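Local structure of Non-structural protein 5 (Modoc virus, 2WA2) at residues K192-Y197 with N224-M229. The protein probably methylates the N7 and 2'-O positions of the viral RNA cap, using S-adenosylmethionine as the methyl donor. The protein carries 4 engineered substitutions. Sequence-based numbering, arbitrary orientation.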
loop_
_atom_site.group_PDB
_atom_site.type_symbol
_atom_site.label_atom_id
_atom_site.label_comp_id
_atom_site.label_asym_id
_atom_site.label_seq_id
_atom_site.Cartn_x
_atom_site.Cartn_y
_atom_site.Cartn_z
ATOM N N LYS A 192 0.309 2.056 0.299
ATOM C CA LYS A 192 0.218 1.024 1.340
ATOM C C LYS A 192 0.431 1.576 2.759
ATOM O O LYS A 192 1.386 2.329 3.017
ATOM C CB LYS A 192 1.201 -0.112 1.065
ATOM C CG LYS A 192 0.983 -1.330 1.978
ATOM C CD LYS A 192 1.938 -2.492 1.615
ATOM C CE LYS A 192 1.930 -3.509 2.731
ATOM N NZ LYS A 192 2.582 -4.799 2.294
ATOM N N VAL A 193 -0.459 1.179 3.675
ATOM C CA VAL A 193 -0.321 1.504 5.091
ATOM C C VAL A 193 -0.228 0.165 5.818
ATOM O O VAL A 193 -1.230 -0.484 6.078
ATOM C CB VAL A 193 -1.504 2.365 5.627
ATOM C CG1 VAL A 193 -1.263 2.794 7.082
ATOM C CG2 VAL A 193 -1.715 3.623 4.740
ATOM N N LEU A 194 1.000 -0.263 6.105
ATOM C CA LEU A 194 1.224 -1.625 6.614
ATOM C C LEU A 194 0.545 -1.841 7.958
ATOM O O LEU A 194 -0.089 -2.860 8.174
ATOM C CB LEU A 194 2.736 -1.843 6.798
ATOM C CG LEU A 194 3.122 -3.169 7.465
ATOM C CD1 LEU A 194 2.688 -4.327 6.577
ATOM C CD2 LEU A 194 4.652 -3.135 7.715
ATOM N N ASN A 195 0.737 -0.884 8.872
ATOM C CA ASN A 195 0.111 -0.945 10.190
ATOM C C ASN A 195 -0.715 0.314 10.354
ATOM O O ASN A 195 -0.156 1.360 10.745
ATOM C CB ASN A 195 1.187 -0.999 11.291
ATOM C CG ASN A 195 0.620 -0.885 12.712
ATOM O OD1 ASN A 195 -0.546 -0.524 12.916
ATOM N ND2 ASN A 195 1.451 -1.199 13.708
ATOM N N PRO A 196 -2.023 0.235 10.044
ATOM C CA PRO A 196 -2.897 1.396 10.129
ATOM C C PRO A 196 -3.568 1.589 11.492
ATOM O O PRO A 196 -4.250 2.588 11.655
ATOM C CB PRO A 196 -3.976 1.072 9.088
ATOM C CG PRO A 196 -4.136 -0.404 9.204
ATOM C CD PRO A 196 -2.737 -0.942 9.497
ATOM N N TYR A 197 -3.388 0.657 12.436
ATOM C CA TYR A 197 -4.081 0.765 13.744
ATOM C C TYR A 197 -3.269 1.428 14.848
ATOM O O TYR A 197 -3.808 1.792 15.887
ATOM C CB TYR A 197 -4.587 -0.596 14.223
ATOM C CG TYR A 197 -3.513 -1.647 14.253
ATOM C CD1 TYR A 197 -2.674 -1.794 15.355
ATOM C CD2 TYR A 197 -3.356 -2.508 13.183
ATOM C CE1 TYR A 197 -1.690 -2.760 15.376
ATOM C CE2 TYR A 197 -2.392 -3.481 13.190
ATOM C CZ TYR A 197 -1.559 -3.591 14.271
ATOM O OH TYR A 197 -0.584 -4.550 14.245
ATOM N N ASN A 224 -5.447 -12.485 5.575
ATOM C CA ASN A 224 -5.832 -12.135 6.940
ATOM C C ASN A 224 -4.615 -11.942 7.841
ATOM O O ASN A 224 -4.724 -11.344 8.904
ATOM C CB ASN A 224 -6.745 -13.189 7.549
ATOM C CG ASN A 224 -8.079 -13.342 6.797
ATOM O OD1 ASN A 224 -8.669 -12.367 6.327
ATOM N ND2 ASN A 224 -8.548 -14.587 6.694
ATOM N N SER A 225 -3.460 -12.434 7.384
ATOM C CA SER A 225 -2.190 -12.297 8.119
ATOM C C SER A 225 -1.524 -10.923 7.974
ATOM O O SER A 225 -0.423 -10.699 8.497
ATOM C CB SER A 225 -1.224 -13.387 7.619
ATOM O OG SER A 225 -1.248 -13.367 6.201
ATOM N N THR A 226 -2.171 -10.001 7.240
ATOM C CA THR A 226 -1.700 -8.619 7.219
ATOM C C THR A 226 -2.889 -7.686 7.448
ATOM O O THR A 226 -3.956 -7.951 6.925
ATOM C CB THR A 226 -1.005 -8.248 5.880
ATOM O OG1 THR A 226 -0.711 -6.853 5.881
ATOM C CG2 THR A 226 -1.885 -8.596 4.645
ATOM N N HIS A 227 -2.669 -6.620 8.215
ATOM C CA HIS A 227 -3.686 -5.603 8.463
ATOM C C HIS A 227 -3.507 -4.457 7.460
ATOM O O HIS A 227 -4.085 -3.387 7.660
ATOM C CB HIS A 227 -3.520 -5.082 9.881
ATOM C CG HIS A 227 -4.788 -4.593 10.520
ATOM N ND1 HIS A 227 -5.523 -3.537 10.018
ATOM C CD2 HIS A 227 -5.410 -4.984 11.660
ATOM C CE1 HIS A 227 -6.560 -3.312 10.814
ATOM N NE2 HIS A 227 -6.507 -4.170 11.823
ATOM N N GLU A 228 -2.736 -4.687 6.377
ATOM C CA GLU A 228 -2.462 -3.616 5.368
ATOM C C GLU A 228 -3.750 -2.983 4.859
ATOM O O GLU A 228 -4.741 -3.660 4.576
ATOM C CB GLU A 228 -1.637 -4.112 4.162
ATOM C CG GLU A 228 -2.434 -5.085 3.280
ATOM C CD GLU A 228 -1.578 -5.854 2.290
ATOM O OE1 GLU A 228 -0.340 -5.763 2.387
ATOM O OE2 GLU A 228 -2.152 -6.560 1.425
ATOM N N MET A 229 -3.732 -1.666 4.795
ATOM C CA MET A 229 -4.809 -0.918 4.138
ATOM C C MET A 229 -4.181 0.114 3.188
ATOM O O MET A 229 -2.955 0.329 3.197
ATOM C CB MET A 229 -5.717 -0.286 5.196
ATOM C CG MET A 229 -6.460 -1.355 6.009
ATOM S SD MET A 229 -7.390 -0.680 7.400
ATOM C CE MET A 229 -8.717 0.227 6.539
HETATM O O HOH W 1 1.681 -6.692 4.378
HETATM O O HOH W 2 -0.245 -5.436 9.195
#
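Lys-192 and Glu-228, two charged residues, meet where strand 188-193 ends and strand 229-232 starts. Their salt bridge includes a hydrogen bond from Lys-192 NZ to Glu-228 OE1 that is weak at 3.1 Å, and Lys-192 NZ also donates to Gly-157 O and to a water shared with Thr-226 OG1. The lysine chain is extended beyond CG, and its CE packs against the same OE1. Glu-228 OE2 turns instead to Lys-70 NZ and Ser-222 OG.

Next to the charged pair, Val-193 and Met-229 form an antiparallel hydrogen-bonded pair, with Val-193 N to Met-229 O at 2.7 Å and Met-229 N to Val-193 O at 3.1 Å (169° at the hydrogen). Past this pair no further bridge forms, although the backbones come closer still, with Leu-194 CA 4.4 Å from Glu-228 CA, and a water accepts from His-227 N and donates to Leu-194 O.

Farther on, Tyr-197 CD2 lies 3.5 Å above the centre of the His-227 ring, the planes inclined at 57°. His-227 ND1 has no polar partner and approaches Pro-196 CG at 3.5 Å, whereas NE2 bonds Ser-247 OG on helix 239-254. Pro-196 CG also touches Met-229 SD, at 3.7 Å.

Lys-70, Asp-155, Lys-192 and Glu-228 match the K-D-K-E tetrad of flavivirus 2'-O-methyltransferases. With S-adenosylmethionine about 6 Å from the Lys-192 side chain, the polar end of the contact is consistent with a catalytic centre: the strand pair brings the two backbones together, while Gly-157 O, Lys-70 NZ and Ser-222 OG hold the charged ends.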